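Local coordinates for uncharacterized protein (Novosphingobium aromaticivorans, PDB 3M7A) that is of unknown function, a small DUF192-family protein built on a mixed beta sheet and probably made with a lipoprotein-type signal peptide, at residues A[25-30]-A[134-139]; A[38-43]-A[64-69]; A[70-75]-A[110-115]; A[91-96]-A[115-120]. All blocks are in the same frame, centred on the assembly; numbering follows the deposited sequence.

Contact 1: A[25-30]-A[134-139]; sequences VTVTGT and PGDKVE
Val25 begins the pairing with its CG1 methyl, which lies 3.7 Å from Val138 CG1; in both residues CG1 stands anti to the backbone N (176° and -177°), and the two side chains cross obliquely. Thr26 exchanges two backbone hydrogen bonds with Glu139, N to O and O to N. Its OG1 passes 3.5 Å from Glu139 CB, while the Glu139 carboxylate bends off to a salt bridge with Arg93. Val27 faces the other side of the sheet, where CG2 runs beside Val138 CG2 at 4.2 Å and CG1 meets Asp136 CB at 4.0 Å. Thr28 repeats the double backbone bond with Lys137. A water on the threonine face bonds to Thr26 OG1 and Thr28 OG1 and donates to Lys137 O over 2.8 Å, so this carbonyl accepts both from the water and from Thr28 N. Gly29 lets the carboxylate come close, with Asp136 OD1 3.4 Å from Gly29 CA; a beta carbon on Gly29 would collide with that oxygen. Asp136 OD2 accepts from Lys133 N. An alanine in place of Asp136 would probably leave Lys133 N without this acceptor and open a gap beside Gly29. The whole is a regular antiparallel beta pairing, by which the C-terminal strand 137-139 joins strand 21-29 of the mixed sheet.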
loop_
_atom_site.group_PDB
_atom_site.type_symbol
_atom_site.label_atom_id
_atom_site.label_comp_id
_atom_site.label_asym_id
_atom_site.label_seq_id
_atom_site.Cartn_x
_atom_site.Cartn_y
_atom_site.Cartn_z
ATOM N N VAL A 25 -3.828 7.482 3.876
ATOM C CA VAL A 25 -4.271 6.114 4.204
ATOM C C VAL A 25 -3.765 5.832 5.606
ATOM O O VAL A 25 -2.609 6.105 5.900
ATOM C CB VAL A 25 -3.701 5.075 3.211
ATOM C CG1 VAL A 25 -4.096 3.660 3.630
ATOM C CG2 VAL A 25 -4.128 5.398 1.790
ATOM N N THR A 26 -4.633 5.275 6.451
ATOM C CA THR A 26 -4.256 4.930 7.818
ATOM C C THR A 26 -4.339 3.442 8.016
ATOM O O THR A 26 -5.143 2.757 7.386
ATOM C CB THR A 26 -5.141 5.670 8.865
ATOM O OG1 THR A 26 -6.508 5.291 8.707
ATOM C CG2 THR A 26 -4.971 7.193 8.721
ATOM N N VAL A 27 -3.465 2.964 8.880
ATOM C CA VAL A 27 -3.420 1.571 9.272
ATOM C C VAL A 27 -3.389 1.578 10.800
ATOM O O VAL A 27 -2.465 2.139 11.401
ATOM C CB VAL A 27 -2.198 0.795 8.711
ATOM C CG1 VAL A 27 -2.292 -0.662 9.083
ATOM C CG2 VAL A 27 -2.107 0.955 7.182
ATOM N N THR A 28 -4.387 0.939 11.427
ATOM C CA THR A 28 -4.588 1.039 12.869
ATOM C C THR A 28 -4.788 -0.337 13.472
ATOM O O THR A 28 -5.575 -1.155 12.979
ATOM C CB THR A 28 -5.776 1.964 13.194
ATOM O OG1 THR A 28 -5.584 3.204 12.520
ATOM C CG2 THR A 28 -5.899 2.195 14.695
ATOM N N GLY A 29 -4.049 -0.592 14.545
ATOM C CA GLY A 29 -4.132 -1.856 15.253
ATOM C C GLY A 29 -3.443 -1.756 16.603
ATOM O O GLY A 29 -3.263 -0.646 17.131
ATOM N N THR A 30 -2.996 -2.893 17.130
ATOM C CA THR A 30 -2.343 -2.920 18.440
ATOM C C THR A 30 -1.095 -2.054 18.477
ATOM O O THR A 30 -0.789 -1.452 19.493
ATOM C CB THR A 30 -1.987 -4.355 18.841
ATOM O OG1 THR A 30 -3.180 -5.134 18.822
ATOM C CG2 THR A 30 -1.382 -4.398 20.230
ATOM N N PRO A 134 -1.665 -8.601 10.148
ATOM C CA PRO A 134 -2.972 -9.042 9.703
ATOM C C PRO A 134 -4.019 -8.773 10.771
ATOM O O PRO A 134 -3.771 -8.957 11.975
ATOM C CB PRO A 134 -2.769 -10.536 9.440
ATOM C CG PRO A 134 -1.306 -10.646 9.052
ATOM C CD PRO A 134 -0.633 -9.653 9.972
ATOM N N GLY A 135 -5.195 -8.329 10.330
ATOM C CA GLY A 135 -6.258 -7.885 11.213
ATOM C C GLY A 135 -6.361 -6.381 11.421
ATOM O O GLY A 135 -7.427 -5.875 11.805
ATOM N N ASP A 136 -5.291 -5.643 11.162
ATOM C CA ASP A 136 -5.317 -4.199 11.351
ATOM C C ASP A 136 -6.264 -3.565 10.341
ATOM O O ASP A 136 -6.486 -4.073 9.243
ATOM C CB ASP A 136 -3.928 -3.605 11.169
ATOM C CG ASP A 136 -2.995 -3.940 12.310
ATOM O OD1 ASP A 136 -3.414 -4.599 13.297
ATOM O OD2 ASP A 136 -1.832 -3.553 12.182
ATOM N N LYS A 137 -6.863 -2.457 10.762
ATOM C CA LYS A 137 -7.883 -1.762 9.971
ATOM C C LYS A 137 -7.184 -0.722 9.100
ATOM O O LYS A 137 -6.444 0.159 9.583
ATOM C CB LYS A 137 -8.926 -1.100 10.880
ATOM C CG LYS A 137 -10.171 -0.572 10.158
ATOM C CD LYS A 137 -11.201 -1.716 9.941
ATOM C CE LYS A 137 -12.591 -1.236 9.589
ATOM N NZ LYS A 137 -13.526 -2.389 9.331
ATOM N N VAL A 138 -7.466 -0.776 7.808
ATOM C CA VAL A 138 -6.934 0.183 6.832
ATOM C C VAL A 138 -8.069 1.069 6.350
ATOM O O VAL A 138 -9.135 0.556 5.990
ATOM C CB VAL A 138 -6.270 -0.552 5.643
ATOM C CG1 VAL A 138 -5.655 0.439 4.647
ATOM C CG2 VAL A 138 -5.246 -1.596 6.149
ATOM N N GLU A 139 -7.862 2.384 6.368
ATOM C CA GLU A 139 -8.888 3.331 5.945
ATOM C C GLU A 139 -8.320 4.346 4.974
ATOM O O GLU A 139 -7.162 4.748 5.057
ATOM C CB GLU A 139 -9.458 4.070 7.157
ATOM C CG GLU A 139 -10.206 3.199 8.138
ATOM C CD GLU A 139 -11.595 2.794 7.668
ATOM O OE1 GLU A 139 -12.043 3.255 6.585
ATOM O OE2 GLU A 139 -12.250 2.009 8.400
HETATM O O HOH W 1 -6.909 2.902 10.064
#

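Contact 2: A[38-43]-A[64-69]; sequences SELART and IFLRNP
Ala41 and Phe65 pair in the parallel strands of a beta-alpha-beta unit, in which helix 44-49 connects, along the chain, strand 32-41 to strand 61-66. Three backbone bonds stitch the strands: Ile64 N to Glu39 O at 2.8 Å, Ala41 N to Ile64 O at 2.8 Å and Leu66 N to Ala41 O at 3.1 Å. Each donor lies nearly along the C=O axis, with angles at oxygen of about 164°. Ile64 thus bonds to Glu39 and Ala41 through its own N and O, the residues flanking its partner Leu40, as is usual in parallel pairing. On the Leu40 side, Ile64 CG2, tucked between its own backbone N and carbonyl carbon, rests 3.5 Å from Glu39 O in the conformer described, and it also touches Ser38 CB. On the other side Ala41 CB approaches the Phe65 ring obliquely at CD2, 4.1 Å away. That ring also stands edge-to-face with Phe75. Helix 44-49 follows at once, with Thr43 as its N-cap, OG1 accepting from Glu46 N, and Gln47 reaches back to Arg42 O. Arg42 itself turns toward the second strand, its chain bent at chi3 (-73°). Leu66 CD1 lies over one face of the guanidinium, 3.8 Å from Arg42 NH2. At the guanidinium edge, in its plane, a water accepts from Arg42 NH1 at 3.1 Å and donates to Leu66 O at 2.8 Å, joining the side chain to the end of the neighbouring strand.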
loop_
_atom_site.group_PDB
_atom_site.type_symbol
_atom_site.label_atom_id
_atom_site.label_comp_id
_atom_site.label_asym_id
_atom_site.label_seq_id
_atom_site.Cartn_x
_atom_site.Cartn_y
_atom_site.Cartn_z
ATOM N N SER A 38 -0.515 8.372 0.057
ATOM C CA SER A 38 -0.476 7.301 -0.923
ATOM C C SER A 38 -1.027 7.707 -2.279
ATOM O O SER A 38 -2.132 8.197 -2.383
ATOM C CB SER A 38 -1.277 6.117 -0.371
ATOM O OG SER A 38 -0.750 5.683 0.858
ATOM N N GLU A 39 -0.253 7.455 -3.319
ATOM C CA GLU A 39 -0.772 7.548 -4.683
ATOM C C GLU A 39 -1.902 6.538 -4.856
ATOM O O GLU A 39 -1.743 5.379 -4.440
ATOM C CB GLU A 39 0.335 7.217 -5.667
ATOM C CG GLU A 39 1.345 8.351 -5.848
ATOM C CD GLU A 39 2.548 7.851 -6.615
ATOM O OE1 GLU A 39 2.487 7.891 -7.861
ATOM O OE2 GLU A 39 3.518 7.328 -5.992
ATOM N N LEU A 40 -2.972 6.930 -5.544
ATOM C CA LEU A 40 -4.144 6.090 -5.712
ATOM C C LEU A 40 -4.148 5.512 -7.121
ATOM O O LEU A 40 -4.312 6.242 -8.109
ATOM C CB LEU A 40 -5.402 6.927 -5.449
ATOM C CG LEU A 40 -6.728 6.195 -5.260
ATOM C CD1 LEU A 40 -7.815 7.209 -4.872
ATOM C CD2 LEU A 40 -7.125 5.425 -6.513
ATOM N N ALA A 41 -3.949 4.207 -7.193
ATOM C CA ALA A 41 -4.016 3.478 -8.459
ATOM C C ALA A 41 -5.358 2.779 -8.500
ATOM O O ALA A 41 -5.669 1.958 -7.634
ATOM C CB ALA A 41 -2.891 2.450 -8.526
ATOM N N ARG A 42 -6.152 3.110 -9.512
ATOM C CA ARG A 42 -7.498 2.553 -9.617
ATOM C C ARG A 42 -7.741 1.676 -10.838
ATOM O O ARG A 42 -8.286 0.581 -10.722
ATOM C CB ARG A 42 -8.545 3.648 -9.613
ATOM C CG ARG A 42 -9.846 3.105 -9.191
ATOM C CD ARG A 42 -10.898 4.088 -9.060
ATOM N NE ARG A 42 -10.863 5.010 -7.920
ATOM C CZ ARG A 42 -11.420 4.824 -6.717
ATOM N NH1 ARG A 42 -11.950 3.661 -6.353
ATOM N NH2 ARG A 42 -11.456 5.836 -5.878
ATOM N N THR A 43 -7.382 2.137 -12.029
ATOM C CA THR A 43 -7.663 1.342 -13.211
ATOM C C THR A 43 -6.802 0.082 -13.204
ATOM O O THR A 43 -5.741 0.054 -12.560
ATOM C CB THR A 43 -7.448 2.098 -14.518
ATOM O OG1 THR A 43 -6.031 2.313 -14.686
ATOM C CG2 THR A 43 -8.210 3.429 -14.578
ATOM N N ILE A 64 -1.681 3.110 -2.846
ATOM C CA ILE A 64 -2.900 2.387 -2.516
ATOM C C ILE A 64 -3.598 2.010 -3.835
ATOM O O ILE A 64 -3.797 2.854 -4.711
ATOM C CB ILE A 64 -3.811 3.216 -1.544
ATOM C CG1 ILE A 64 -5.053 2.422 -1.098
ATOM C CG2 ILE A 64 -4.238 4.541 -2.135
ATOM C CD1 ILE A 64 -4.784 1.392 -0.052
ATOM N N PHE A 65 -3.947 0.739 -3.949
ATOM C CA PHE A 65 -4.565 0.137 -5.106
ATOM C C PHE A 65 -5.999 -0.188 -4.701
ATOM O O PHE A 65 -6.206 -0.990 -3.799
ATOM C CB PHE A 65 -3.844 -1.154 -5.490
ATOM C CG PHE A 65 -2.365 -1.008 -5.850
ATOM C CD1 PHE A 65 -1.428 -0.680 -4.900
ATOM C CD2 PHE A 65 -1.923 -1.291 -7.135
ATOM C CE1 PHE A 65 -0.096 -0.584 -5.246
ATOM C CE2 PHE A 65 -0.587 -1.201 -7.476
ATOM C CZ PHE A 65 0.332 -0.855 -6.529
ATOM N N LEU A 66 -6.992 0.464 -5.307
ATOM C CA LEU A 66 -8.398 0.326 -4.906
ATOM C C LEU A 66 -9.106 -0.474 -5.976
ATOM O O LEU A 66 -9.058 -0.130 -7.164
ATOM C CB LEU A 66 -9.080 1.673 -4.706
ATOM C CG LEU A 66 -8.569 2.505 -3.549
ATOM C CD1 LEU A 66 -9.426 3.793 -3.444
ATOM C CD2 LEU A 66 -8.518 1.705 -2.219
ATOM N N ARG A 67 -9.742 -1.553 -5.549
ATOM C CA ARG A 67 -10.209 -2.562 -6.478
ATOM C C ARG A 67 -11.691 -2.762 -6.444
ATOM O O ARG A 67 -12.285 -2.965 -5.411
ATOM C CB ARG A 67 -9.543 -3.890 -6.183
ATOM C CG ARG A 67 -8.042 -3.781 -6.289
ATOM C CD ARG A 67 -7.340 -4.998 -5.785
ATOM N NE ARG A 67 -7.680 -6.237 -6.475
ATOM C CZ ARG A 67 -7.201 -6.593 -7.656
ATOM N NH1 ARG A 67 -6.378 -5.809 -8.339
ATOM N NH2 ARG A 67 -7.527 -7.757 -8.181
ATOM N N ASN A 68 -12.281 -2.720 -7.627
ATOM C CA ASN A 68 -13.701 -2.985 -7.794
ATOM C C ASN A 68 -13.914 -3.526 -9.208
ATOM O O ASN A 68 -13.681 -2.800 -10.171
ATOM C CB ASN A 68 -14.570 -1.748 -7.562
ATOM C CG ASN A 68 -16.050 -2.085 -7.513
ATOM O OD1 ASN A 68 -16.454 -3.216 -7.821
ATOM N ND2 ASN A 68 -16.873 -1.117 -7.143
ATOM N N PRO A 69 -14.347 -4.794 -9.349
ATOM C CA PRO A 69 -14.662 -5.726 -8.269
ATOM C C PRO A 69 -13.426 -6.122 -7.444
ATOM O O PRO A 69 -12.289 -6.048 -7.946
ATOM C CB PRO A 69 -15.228 -6.932 -9.019
ATOM C CG PRO A 69 -14.501 -6.924 -10.302
ATOM C CD PRO A 69 -14.339 -5.474 -10.661
HETATM O O HOH W 2 -11.563 0.906 -7.776
#

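Contact 3: A[70-75]-A[110-115]; sequences PDMATF and LPAAGP
Phe75 and Leu110 form a hydrogen-bonded pair in two short strands that run antiparallel, their axes 4.5 Å apart at closest approach and 164° between directions. Leu110 N donates to Phe75 O, and Phe75 N to Leu110 O at 2.9 Å, the latter donor standing above the carbonyl plane by 40°. Further on, Ala112 N meets Ala73 O at 2.8 Å. Between these lies the non-hydrogen-bonded pair of Thr74 and Pro111, a position where the missing N-H of proline costs no bond of the ladder; Thr74 OG1 sits 4.0 Å from Pro111 CB. Ala112 CB leans on Ala73 O at 3.4 Å. Selenomethionine Met72 carries its CG anti to the backbone N (-179°), and in the conformer described its extended chain passes CB and CG by Gly114 O and brings CE to 3.6 Å from Ala112 O. Beyond the corner at Ala113 and Gly114, Pro115 CB packs 3.3 Å from Pro70 O. Asn97 bonds to both Pro111 O and Ala113 N, on the way into the corner. Phe75 and Leu110 share the inward face, and both rest on Ile86 of strand 84-89, whereas Thr74 and Pro111 lie on the exposed face. The arrangement is a two-stranded antiparallel ribbon, separate from the main mixed sheet and laid against it through the Phe75 and Leu110 side chains.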
loop_
_atom_site.group_PDB
_atom_site.type_symbol
_atom_site.label_atom_id
_atom_site.label_comp_id
_atom_site.label_asym_id
_atom_site.label_seq_id
_atom_site.Cartn_x
_atom_site.Cartn_y
_atom_site.Cartn_z
ATOM N N PRO A 70 -13.634 -6.539 -6.186
ATOM C CA PRO A 70 -12.493 -6.856 -5.304
ATOM C C PRO A 70 -11.947 -8.262 -5.557
ATOM O O PRO A 70 -11.896 -9.096 -4.664
ATOM C CB PRO A 70 -13.108 -6.727 -3.908
ATOM C CG PRO A 70 -14.550 -7.207 -4.151
ATOM C CD PRO A 70 -14.923 -6.593 -5.463
ATOM N N ASP A 71 -11.540 -8.519 -6.785
ATOM C CA ASP A 71 -11.007 -9.798 -7.177
ATOM C C ASP A 71 -9.725 -10.067 -6.400
ATOM O O ASP A 71 -8.979 -9.139 -6.049
ATOM C CB ASP A 71 -10.687 -9.742 -8.672
ATOM C CG ASP A 71 -11.946 -9.731 -9.561
ATOM O OD1 ASP A 71 -13.069 -10.028 -9.090
ATOM O OD2 ASP A 71 -11.778 -9.430 -10.759
HETATM N N MSE A 72 -9.439 -11.328 -6.155
HETATM C CA MSE A 72 -8.192 -11.724 -5.522
HETATM C C MSE A 72 -7.014 -11.196 -6.359
HETATM O O MSE A 72 -6.960 -11.420 -7.570
HETATM C CB MSE A 72 -8.155 -13.245 -5.456
HETATM C CG MSE A 72 -6.934 -13.842 -4.815
HETATM SE SE MSE A 72 -6.993 -15.769 -5.016
HETATM C CE MSE A 72 -5.073 -16.107 -4.903
ATOM N N ALA A 73 -6.078 -10.492 -5.725
ATOM C CA ALA A 73 -4.939 -9.871 -6.408
ATOM C C ALA A 73 -3.696 -10.741 -6.317
ATOM O O ALA A 73 -3.467 -11.438 -5.310
ATOM C CB ALA A 73 -4.630 -8.532 -5.786
ATOM N N THR A 74 -2.876 -10.688 -7.358
ATOM C CA THR A 74 -1.543 -11.306 -7.326
ATOM C C THR A 74 -0.568 -10.279 -7.896
ATOM O O THR A 74 -0.826 -9.715 -8.949
ATOM C CB THR A 74 -1.485 -12.624 -8.139
ATOM O OG1 THR A 74 -2.408 -13.548 -7.563
ATOM C CG2 THR A 74 -0.095 -13.254 -8.099
ATOM N N PHE A 75 0.521 -10.020 -7.165
ATOM C CA PHE A 75 1.485 -8.980 -7.516
ATOM C C PHE A 75 2.814 -9.604 -7.942
ATOM O O PHE A 75 3.060 -10.798 -7.744
ATOM C CB PHE A 75 1.664 -8.026 -6.327
ATOM C CG PHE A 75 0.595 -6.981 -6.242
ATOM C CD1 PHE A 75 -0.693 -7.306 -5.931
ATOM C CD2 PHE A 75 0.875 -5.672 -6.528
ATOM C CE1 PHE A 75 -1.675 -6.351 -5.890
ATOM C CE2 PHE A 75 -0.090 -4.726 -6.476
ATOM C CZ PHE A 75 -1.377 -5.055 -6.171
ATOM N N LEU A 110 3.034 -12.974 -5.959
ATOM C CA LEU A 110 2.789 -12.639 -4.555
ATOM C C LEU A 110 1.285 -12.525 -4.402
ATOM O O LEU A 110 0.701 -11.488 -4.692
ATOM C CB LEU A 110 3.468 -11.312 -4.214
ATOM C CG LEU A 110 4.969 -11.280 -4.504
ATOM C CD1 LEU A 110 5.452 -9.851 -4.338
ATOM C CD2 LEU A 110 5.728 -12.290 -3.604
ATOM N N PRO A 111 0.635 -13.611 -3.965
ATOM C CA PRO A 111 -0.830 -13.626 -3.945
ATOM C C PRO A 111 -1.438 -13.075 -2.671
ATOM O O PRO A 111 -0.914 -13.282 -1.574
ATOM C CB PRO A 111 -1.160 -15.113 -4.044
ATOM C CG PRO A 111 0.021 -15.771 -3.416
ATOM C CD PRO A 111 1.195 -14.953 -3.783
ATOM N N ALA A 112 -2.576 -12.433 -2.816
ATOM C CA ALA A 112 -3.440 -12.110 -1.694
ATOM C C ALA A 112 -4.031 -13.394 -1.131
ATOM O O ALA A 112 -4.171 -14.396 -1.834
ATOM C CB ALA A 112 -4.591 -11.165 -2.149
ATOM N N ALA A 113 -4.484 -13.316 0.125
ATOM C CA ALA A 113 -5.133 -14.446 0.765
ATOM C C ALA A 113 -6.502 -14.743 0.187
ATOM O O ALA A 113 -7.025 -15.815 0.419
ATOM C CB ALA A 113 -5.283 -14.155 2.253
ATOM N N GLY A 114 -7.095 -13.804 -0.539
ATOM C CA GLY A 114 -8.452 -13.941 -1.048
ATOM C C GLY A 114 -8.903 -12.675 -1.737
ATOM O O GLY A 114 -8.075 -11.795 -2.010
ATOM N N PRO A 115 -10.223 -12.528 -1.973
ATOM C CA PRO A 115 -10.774 -11.304 -2.555
ATOM C C PRO A 115 -10.169 -10.069 -1.900
ATOM O O PRO A 115 -10.143 -9.947 -0.684
ATOM C CB PRO A 115 -12.276 -11.455 -2.316
ATOM C CG PRO A 115 -12.496 -12.946 -2.367
ATOM C CD PRO A 115 -11.261 -13.557 -1.734
#

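Contact 4: A[91-96]-A[115-120]; sequences LDRRVM and PTLAVL
Arg93 meets Leu117 through its aliphatic part, CG lying 4.0 Å from Leu117 CD2, while its flat guanidinium makes a cation-pi contact with Trp140, and NH1 serves both the Glu139 carboxylate and Trp140 O. The Pro115 carbonyl oxygen is approached by Leu91 CD1 from one side, at 3.5 Å in the conformer described, and by SE and CE of selenomethionine Met96 from the other. SE lies 3.5 Å from Pro115 O, and the bend at chi3 (-65°) brings CE to that oxygen too and to 3.8 Å from Thr116 OG1. That hydroxyl is engaged elsewhere, with Gly114 O and Ala73 N. Leu91 CD1 also lies 3.7 Å from Pro115 CB. Leu117 has CG anti to its backbone N (178°), which carries CG toward the 91-93 turn; CD2 there touches Leu91 O and Arg93 CG, and Leu117 CB comes to 4.1 Å from Leu91 CA. The turn itself is held by Asp92 OD1, which accepts from Arg94 N at 3.1 Å in an Asx turn, the donor lying above the carboxylate plane. Opposite strand 84-89, Leu117 and Ala118 form a classic beta bulge. The two segments therefore meet by van der Waals packing of aliphatic and selenium-bearing groups on carbons and oxygens, and the polar ends of Arg93 and Thr116 are bonded to residues beyond the contact.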
loop_
_atom_site.group_PDB
_atom_site.type_symbol
_atom_site.label_atom_id
_atom_site.label_comp_id
_atom_site.label_asym_id
_atom_site.label_seq_id
_atom_site.Cartn_x
_atom_site.Cartn_y
_atom_site.Cartn_z
ATOM N N LEU A 91 -12.384 -7.326 2.415
ATOM C CA LEU A 91 -13.616 -6.605 2.153
ATOM C C LEU A 91 -14.155 -5.857 3.367
ATOM O O LEU A 91 -14.994 -4.986 3.211
ATOM C CB LEU A 91 -14.672 -7.553 1.564
ATOM C CG LEU A 91 -14.597 -7.755 0.041
ATOM C CD1 LEU A 91 -13.291 -8.448 -0.395
ATOM C CD2 LEU A 91 -15.822 -8.522 -0.473
ATOM N N ASP A 92 -13.678 -6.226 4.557
ATOM C CA ASP A 92 -13.944 -5.530 5.792
ATOM C C ASP A 92 -12.896 -4.467 6.131
ATOM O O ASP A 92 -12.864 -3.966 7.256
ATOM C CB ASP A 92 -14.030 -6.545 6.949
ATOM C CG ASP A 92 -12.754 -7.367 7.112
ATOM O OD1 ASP A 92 -11.812 -7.204 6.286
ATOM O OD2 ASP A 92 -12.668 -8.222 8.018
ATOM N N ARG A 93 -12.060 -4.101 5.158
ATOM C CA ARG A 93 -10.974 -3.142 5.340
ATOM C C ARG A 93 -9.930 -3.592 6.365
ATOM O O ARG A 93 -9.191 -2.768 6.890
ATOM C CB ARG A 93 -11.477 -1.727 5.613
ATOM C CG ARG A 93 -12.258 -1.138 4.458
ATOM C CD ARG A 93 -12.391 0.346 4.602
ATOM N NE ARG A 93 -13.123 0.931 3.486
ATOM C CZ ARG A 93 -13.038 2.198 3.074
ATOM N NH1 ARG A 93 -12.289 3.108 3.720
ATOM N NH2 ARG A 93 -13.718 2.550 1.988
ATOM N N ARG A 94 -9.787 -4.901 6.574
ATOM C CA ARG A 94 -8.727 -5.404 7.448
ATOM C C ARG A 94 -7.635 -6.082 6.620
ATOM O O ARG A 94 -7.890 -6.713 5.581
ATOM C CB ARG A 94 -9.285 -6.348 8.518
ATOM C CG ARG A 94 -10.179 -5.646 9.486
ATOM C CD ARG A 94 -10.651 -6.554 10.623
ATOM N NE ARG A 94 -11.523 -5.794 11.527
ATOM C CZ ARG A 94 -11.115 -4.957 12.484
ATOM N NH1 ARG A 94 -9.819 -4.741 12.704
ATOM N NH2 ARG A 94 -12.016 -4.288 13.202
ATOM N N VAL A 95 -6.405 -5.990 7.121
ATOM C CA VAL A 95 -5.270 -6.649 6.482
ATOM C C VAL A 95 -5.473 -8.161 6.566
ATOM O O VAL A 95 -5.700 -8.710 7.639
ATOM C CB VAL A 95 -3.946 -6.240 7.163
ATOM C CG1 VAL A 95 -2.754 -7.018 6.566
ATOM C CG2 VAL A 95 -3.705 -4.719 7.107
HETATM N N MSE A 96 -5.392 -8.826 5.417
HETATM C CA MSE A 96 -5.444 -10.280 5.341
HETATM C C MSE A 96 -4.061 -10.910 5.481
HETATM O O MSE A 96 -3.880 -11.902 6.197
HETATM C CB MSE A 96 -6.031 -10.736 4.004
HETATM C CG MSE A 96 -7.468 -10.338 3.800
HETATM SE SE MSE A 96 -8.183 -10.926 2.099
HETATM C CE MSE A 96 -7.082 -9.892 0.917
ATOM N N PRO A 115 -10.223 -12.528 -1.973
ATOM C CA PRO A 115 -10.774 -11.304 -2.555
ATOM C C PRO A 115 -10.169 -10.069 -1.900
ATOM O O PRO A 115 -10.143 -9.947 -0.684
ATOM C CB PRO A 115 -12.276 -11.455 -2.316
ATOM C CG PRO A 115 -12.496 -12.946 -2.367
ATOM C CD PRO A 115 -11.261 -13.557 -1.734
ATOM N N THR A 116 -9.659 -9.201 -2.753
ATOM C CA THR A 116 -8.816 -8.093 -2.324
ATOM C C THR A 116 -9.504 -6.763 -2.661
ATOM O O THR A 116 -9.651 -6.414 -3.845
ATOM C CB THR A 116 -7.475 -8.148 -3.043
ATOM O OG1 THR A 116 -6.906 -9.451 -2.891
ATOM C CG2 THR A 116 -6.506 -7.109 -2.501
ATOM N N LEU A 117 -9.957 -6.047 -1.630
ATOM C CA LEU A 117 -10.564 -4.727 -1.779
ATOM C C LEU A 117 -9.513 -3.655 -2.067
ATOM O O LEU A 117 -9.772 -2.715 -2.816
ATOM C CB LEU A 117 -11.359 -4.410 -0.503
ATOM C CG LEU A 117 -12.022 -3.035 -0.496
ATOM C CD1 LEU A 117 -13.094 -2.914 -1.592
ATOM C CD2 LEU A 117 -12.646 -2.783 0.875
ATOM N N ALA A 118 -8.357 -3.756 -1.419
ATOM C CA ALA A 118 -7.298 -2.763 -1.585
ATOM C C ALA A 118 -5.950 -3.410 -1.331
ATOM O O ALA A 118 -5.857 -4.443 -0.686
ATOM C CB ALA A 118 -7.521 -1.572 -0.630
ATOM N N VAL A 119 -4.900 -2.769 -1.816
ATOM C CA VAL A 119 -3.537 -3.125 -1.526
ATOM C C VAL A 119 -2.785 -1.849 -1.194
ATOM O O VAL A 119 -2.952 -0.847 -1.865
ATOM C CB VAL A 119 -2.860 -3.824 -2.726
ATOM C CG1 VAL A 119 -1.433 -4.245 -2.380
ATOM C CG2 VAL A 119 -3.690 -5.058 -3.165
ATOM N N LEU A 120 -1.964 -1.900 -0.143
ATOM C CA LEU A 120 -1.126 -0.782 0.244
ATOM C C LEU A 120 0.320 -1.247 0.130
ATOM O O LEU A 120 0.723 -2.242 0.758
ATOM C CB LEU A 120 -1.443 -0.340 1.668
ATOM C CG LEU A 120 -0.525 0.749 2.198
ATOM C CD1 LEU A 120 -0.709 2.091 1.445
ATOM C CD2 LEU A 120 -0.779 0.974 3.696
#

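How the contacts relate
Contact 4 lies between the others, its centre about 9 Å from that of contact 3, 10 Å from contact 1 and 11 Å from contact 2. It shares Pro115 with contact 3, and Phe75 CE1 packs 3.6 Å from Val119 CG2. Toward contact 1, Lys137 NZ probably bonds to Asp92 O and Gly135 N to Val95 O; toward contact 2, Phe65 N meets Val119 O at 2.8 Å. Contacts 1 and 2 touch where Val25 packs on Ser38 and Ile64, whereas contacts 1 and 3 stay about 8 Å apart at their nearest atoms. Along the chain, contact 1 encloses the rest. A bound 1,2-ethanediol, probably from crystallisation, lies near Arg42 of contact 2.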